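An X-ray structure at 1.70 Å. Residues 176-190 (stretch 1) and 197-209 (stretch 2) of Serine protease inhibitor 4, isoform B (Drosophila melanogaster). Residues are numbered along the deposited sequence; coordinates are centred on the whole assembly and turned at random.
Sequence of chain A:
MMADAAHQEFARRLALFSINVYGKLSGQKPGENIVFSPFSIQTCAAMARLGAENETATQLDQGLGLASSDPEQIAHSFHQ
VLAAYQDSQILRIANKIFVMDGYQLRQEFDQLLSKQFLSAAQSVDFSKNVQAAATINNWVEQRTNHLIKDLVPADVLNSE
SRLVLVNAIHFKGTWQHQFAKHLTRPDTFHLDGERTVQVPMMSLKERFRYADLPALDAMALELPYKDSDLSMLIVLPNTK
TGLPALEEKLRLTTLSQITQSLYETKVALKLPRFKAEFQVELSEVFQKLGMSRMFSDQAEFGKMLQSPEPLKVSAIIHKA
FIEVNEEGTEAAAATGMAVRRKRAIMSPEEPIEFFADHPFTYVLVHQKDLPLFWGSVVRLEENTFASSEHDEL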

# COMPACT_ATOMS: atom_id res chain seq x y z
N GLN A 176 -21.35 5.11 -1.39
CA GLN A 176 -22.72 4.64 -1.39
C GLN A 176 -23.61 5.81 -1.01
O GLN A 176 -24.67 6.03 -1.60
CB GLN A 176 -22.90 3.47 -0.42
CG GLN A 176 -24.32 2.91 -0.38
CD GLN A 176 -24.70 2.17 -1.65
OE1 GLN A 176 -23.91 1.40 -2.19
NE2 GLN A 176 -25.92 2.39 -2.13
N HIS A 177 -23.15 6.57 -0.02
CA HIS A 177 -23.81 7.81 0.41
C HIS A 177 -22.87 8.99 0.24
O HIS A 177 -22.00 9.23 1.07
CB HIS A 177 -24.26 7.71 1.86
CG HIS A 177 -25.09 6.49 2.15
ND1 HIS A 177 -26.30 6.25 1.53
CD2 HIS A 177 -24.87 5.45 2.98
CE1 HIS A 177 -26.79 5.11 1.98
NE2 HIS A 177 -25.95 4.60 2.85
N GLN A 178 -23.06 9.73 -0.85
CA GLN A 178 -22.20 10.87 -1.13
C GLN A 178 -22.53 12.05 -0.23
O GLN A 178 -23.66 12.19 0.26
CB GLN A 178 -22.33 11.29 -2.59
CG GLN A 178 -21.86 10.25 -3.59
CD GLN A 178 -22.03 10.71 -5.02
OE1 GLN A 178 -21.60 11.81 -5.38
NE2 GLN A 178 -22.66 9.89 -5.85
N PHE A 179 -21.53 12.90 -0.03
CA PHE A 179 -21.68 14.16 0.65
C PHE A 179 -22.21 15.17 -0.35
O PHE A 179 -21.93 15.07 -1.55
CB PHE A 179 -20.34 14.67 1.21
CG PHE A 179 -19.68 13.73 2.19
CD1 PHE A 179 -18.94 12.64 1.75
CD2 PHE A 179 -19.76 13.97 3.55
CE1 PHE A 179 -18.32 11.80 2.65
CE2 PHE A 179 -19.14 13.12 4.46
CZ PHE A 179 -18.42 12.05 4.01
N ALA A 180 -22.96 16.13 0.16
CA ALA A 180 -23.42 17.25 -0.65
C ALA A 180 -22.35 18.33 -0.64
O ALA A 180 -22.01 18.86 0.41
CB ALA A 180 -24.72 17.79 -0.10
N LYS A 181 -21.85 18.69 -1.82
CA LYS A 181 -20.82 19.72 -1.92
C LYS A 181 -21.25 21.05 -1.31
O LYS A 181 -20.44 21.75 -0.72
CB LYS A 181 -20.42 19.93 -3.38
CG LYS A 181 -19.73 18.73 -4.00
CD LYS A 181 -19.23 19.04 -5.41
CE LYS A 181 -20.36 19.38 -6.36
NZ LYS A 181 -21.41 18.33 -6.41
N HIS A 182 -22.51 21.42 -1.46
CA HIS A 182 -22.94 22.72 -0.97
C HIS A 182 -23.00 22.79 0.55
O HIS A 182 -23.17 23.86 1.10
CB HIS A 182 -24.30 23.09 -1.57
CG HIS A 182 -25.45 22.35 -0.96
ND1 HIS A 182 -25.88 21.13 -1.42
CD2 HIS A 182 -26.28 22.68 0.05
CE1 HIS A 182 -26.91 20.72 -0.71
NE2 HIS A 182 -27.18 21.65 0.20
N LEU A 183 -22.81 21.66 1.23
CA LEU A 183 -22.84 21.63 2.69
C LEU A 183 -21.44 21.64 3.29
O LEU A 183 -21.29 21.76 4.51
CB LEU A 183 -23.61 20.40 3.19
CG LEU A 183 -25.12 20.42 2.91
CD1 LEU A 183 -25.78 19.17 3.45
CD2 LEU A 183 -25.80 21.66 3.47
N THR A 184 -20.42 21.52 2.46
CA THR A 184 -19.06 21.53 2.95
C THR A 184 -18.73 22.94 3.44
O THR A 184 -19.05 23.93 2.79
CB THR A 184 -18.09 21.06 1.86
OG1 THR A 184 -18.42 19.71 1.52
CG2 THR A 184 -16.63 21.14 2.30
N ARG A 185 -18.12 23.02 4.62
CA ARG A 185 -17.77 24.31 5.21
C ARG A 185 -16.36 24.26 5.78
O ARG A 185 -15.93 23.21 6.25
CB ARG A 185 -18.74 24.70 6.33
CG ARG A 185 -20.19 24.87 5.92
CD ARG A 185 -20.42 26.18 5.21
NE ARG A 185 -21.83 26.38 4.90
CZ ARG A 185 -22.45 25.85 3.84
NH1 ARG A 185 -21.76 25.10 2.99
NH2 ARG A 185 -23.74 26.08 3.63
N PRO A 186 -15.65 25.39 5.75
CA PRO A 186 -14.40 25.45 6.50
C PRO A 186 -14.66 25.30 7.99
O PRO A 186 -15.55 25.95 8.53
CB PRO A 186 -13.84 26.83 6.16
CG PRO A 186 -15.04 27.64 5.79
CD PRO A 186 -16.00 26.69 5.15
N ASP A 187 -13.91 24.44 8.65
CA ASP A 187 -14.03 24.29 10.09
C ASP A 187 -12.71 23.86 10.67
O ASP A 187 -11.77 23.52 9.94
CB ASP A 187 -15.13 23.29 10.46
CG ASP A 187 -15.89 23.71 11.71
OD1 ASP A 187 -15.32 24.41 12.57
OD2 ASP A 187 -17.08 23.33 11.84
N THR A 188 -12.65 23.86 11.99
CA THR A 188 -11.40 23.72 12.71
C THR A 188 -10.88 22.29 12.66
O THR A 188 -11.62 21.34 12.88
CB THR A 188 -11.58 24.15 14.17
OG1 THR A 188 -12.17 25.46 14.20
CG2 THR A 188 -10.26 24.18 14.89
N PHE A 189 -9.59 22.17 12.34
CA PHE A 189 -8.86 20.92 12.51
C PHE A 189 -7.84 21.16 13.61
O PHE A 189 -7.05 22.11 13.54
CB PHE A 189 -8.19 20.47 11.21
CG PHE A 189 -7.57 19.10 11.29
CD1 PHE A 189 -8.31 17.97 11.01
CD2 PHE A 189 -6.25 18.95 11.67
CE1 PHE A 189 -7.74 16.70 11.10
CE2 PHE A 189 -5.67 17.69 11.76
CZ PHE A 189 -6.42 16.57 11.47
N HIS A 190 -7.87 20.32 14.64
CA HIS A 190 -7.00 20.50 15.79
C HIS A 190 -5.72 19.70 15.58
O HIS A 190 -5.76 18.48 15.46
CB HIS A 190 -7.70 20.07 17.08
CG HIS A 190 -8.98 20.80 17.34
ND1 HIS A 190 -10.18 20.46 16.76
CD2 HIS A 190 -9.24 21.87 18.14
CE1 HIS A 190 -11.12 21.28 17.18
NE2 HIS A 190 -10.58 22.14 18.01
N VAL A 197 -6.27 24.83 12.52
CA VAL A 197 -6.37 25.38 11.17
C VAL A 197 -7.80 25.20 10.68
O VAL A 197 -8.52 24.34 11.17
CB VAL A 197 -5.41 24.68 10.20
CG1 VAL A 197 -3.97 25.01 10.55
CG2 VAL A 197 -5.64 23.18 10.23
N GLN A 198 -8.22 26.05 9.74
CA GLN A 198 -9.51 25.87 9.08
C GLN A 198 -9.32 25.09 7.78
O GLN A 198 -8.52 25.47 6.93
CB GLN A 198 -10.16 27.22 8.79
CG GLN A 198 -10.39 28.07 10.02
CD GLN A 198 -11.32 27.41 11.01
OE1 GLN A 198 -12.48 27.12 10.69
NE2 GLN A 198 -10.83 27.17 12.22
N VAL A 199 -10.07 24.00 7.64
CA VAL A 199 -10.04 23.18 6.43
C VAL A 199 -11.46 22.79 6.01
O VAL A 199 -12.37 22.76 6.84
CB VAL A 199 -9.20 21.90 6.63
CG1 VAL A 199 -7.78 22.27 7.03
CG2 VAL A 199 -9.84 21.00 7.68
N PRO A 200 -11.66 22.48 4.73
CA PRO A 200 -12.99 22.05 4.28
C PRO A 200 -13.45 20.77 4.96
O PRO A 200 -12.76 19.75 4.87
CB PRO A 200 -12.82 21.84 2.78
CG PRO A 200 -11.36 21.59 2.60
CD PRO A 200 -10.68 22.44 3.63
N MET A 201 -14.60 20.85 5.63
CA MET A 201 -15.20 19.71 6.32
C MET A 201 -16.51 19.33 5.67
O MET A 201 -17.43 20.14 5.58
CB MET A 201 -15.45 20.03 7.80
CG MET A 201 -14.21 20.20 8.60
SD MET A 201 -13.44 18.59 8.90
CE MET A 201 -12.17 19.10 10.05
N MET A 202 -16.58 18.08 5.22
CA MET A 202 -17.77 17.53 4.61
C MET A 202 -18.66 16.99 5.70
O MET A 202 -18.18 16.38 6.65
CB MET A 202 -17.39 16.43 3.62
CG MET A 202 -16.24 16.84 2.72
SD MET A 202 -15.81 15.64 1.46
CE MET A 202 -15.21 14.26 2.44
N SER A 203 -19.97 17.20 5.55
CA SER A 203 -20.95 16.83 6.57
C SER A 203 -22.01 15.90 6.00
O SER A 203 -22.58 16.18 4.95
CB SER A 203 -21.67 18.07 7.14
OG SER A 203 -20.79 18.90 7.88
N LEU A 204 -22.35 14.85 6.74
CA LEU A 204 -23.35 13.91 6.29
C LEU A 204 -23.96 13.17 7.46
O LEU A 204 -23.25 12.73 8.36
CB LEU A 204 -22.70 12.94 5.30
CG LEU A 204 -23.51 11.85 4.61
CD1 LEU A 204 -24.62 12.43 3.76
CD2 LEU A 204 -22.57 11.01 3.77
N LYS A 205 -25.29 13.05 7.46
CA LYS A 205 -25.99 12.20 8.42
C LYS A 205 -26.56 10.98 7.70
O LYS A 205 -27.37 11.11 6.78
CB LYS A 205 -27.11 12.97 9.13
CG LYS A 205 -26.60 14.15 9.93
CD LYS A 205 -27.73 14.85 10.68
CE LYS A 205 -27.23 16.09 11.41
NZ LYS A 205 -26.89 17.19 10.47
N GLU A 206 -26.12 9.80 8.13
CA GLU A 206 -26.52 8.55 7.51
C GLU A 206 -26.36 7.42 8.52
O GLU A 206 -25.71 7.60 9.55
CB GLU A 206 -25.67 8.24 6.27
CG GLU A 206 -25.93 9.08 5.03
CD GLU A 206 -27.18 8.68 4.27
OE1 GLU A 206 -27.81 7.67 4.64
OE2 GLU A 206 -27.52 9.38 3.29
N ARG A 207 -26.96 6.27 8.23
CA ARG A 207 -26.63 5.05 8.96
C ARG A 207 -25.34 4.50 8.38
O ARG A 207 -25.25 4.27 7.17
CB ARG A 207 -27.74 4.00 8.85
CG ARG A 207 -28.90 4.22 9.80
CD ARG A 207 -29.95 3.14 9.64
NE ARG A 207 -29.60 1.89 10.33
CZ ARG A 207 -29.88 1.64 11.61
NH1 ARG A 207 -30.49 2.54 12.37
NH2 ARG A 207 -29.53 0.47 12.14
N PHE A 208 -24.34 4.33 9.25
CA PHE A 208 -23.07 3.73 8.88
C PHE A 208 -22.74 2.67 9.90
O PHE A 208 -23.24 2.71 11.02
CB PHE A 208 -21.94 4.75 8.86
CG PHE A 208 -22.03 5.77 7.76
CD1 PHE A 208 -21.90 5.39 6.43
CD2 PHE A 208 -22.20 7.10 8.06
CE1 PHE A 208 -21.95 6.33 5.42
CE2 PHE A 208 -22.24 8.05 7.05
CZ PHE A 208 -22.12 7.66 5.74
N ARG A 209 -21.88 1.74 9.51
CA ARG A 209 -21.28 0.81 10.46
C ARG A 209 -20.30 1.57 11.35
O ARG A 209 -19.41 2.25 10.86
CB ARG A 209 -20.57 -0.32 9.73
CG ARG A 209 -21.49 -1.20 8.93
CD ARG A 209 -20.74 -2.38 8.36
NE ARG A 209 -20.25 -3.28 9.40
CZ ARG A 209 -19.41 -4.28 9.18
NH1 ARG A 209 -18.96 -4.51 7.95
NH2 ARG A 209 -19.01 -5.05 10.19
O HOH W 1 -27.27 8.50 -0.05
O HOH W 2 -25.83 10.64 1.13
O HOH W 3 -20.44 18.12 2.67
O HOH W 4 -23.90 15.91 2.71
O HOH W 5 -19.76 20.85 6.73
O HOH W 6 -14.44 27.32 12.72

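The two stretches form an antiparallel β-ladder that gives way, toward the start of stretch 1, to a contact carried by side chains and water, burying 1055 Å² in all. In the ladder, Arg185, Asp187 and Phe189 pair with Met201, Val199 and Val197 through reciprocal backbone hydrogen bonds: Arg185 N to Met201 O is 3.1 Å, Met201 N to Arg185 O 2.8 Å, and Phe189 N to Val197 O 2.7 Å, the last with an N-H...O angle of 170°. Pro186 and Pro200 face each other at a non-hydrogen-bonded position, where the lack of an amide hydrogen costs the ladder nothing. At the next such pair, Gln198 folds (chi1 and chi2 both m) so that NE2 donates to Thr188 OG1 at 2.9 Å. On the face shared by Phe189, Val197, Val199 and Met201, apolar packing includes Phe189 CB to Val197 CG2 at 3.8 Å.

Beyond Thr184 the backbones separate and water takes over: one molecule accepts from Ala180 N (2.7 Å) and donates to Ser203 O (2.6 Å). Here buried Phe179 points toward stretch 2, its ring clasped between Met202 CE and Leu204 CD2, 4.1 and 4.0 Å from the Phe179 ring centroid over opposite faces. Flexible methionine and branched leucine both supply methyls for these CH-pi contacts.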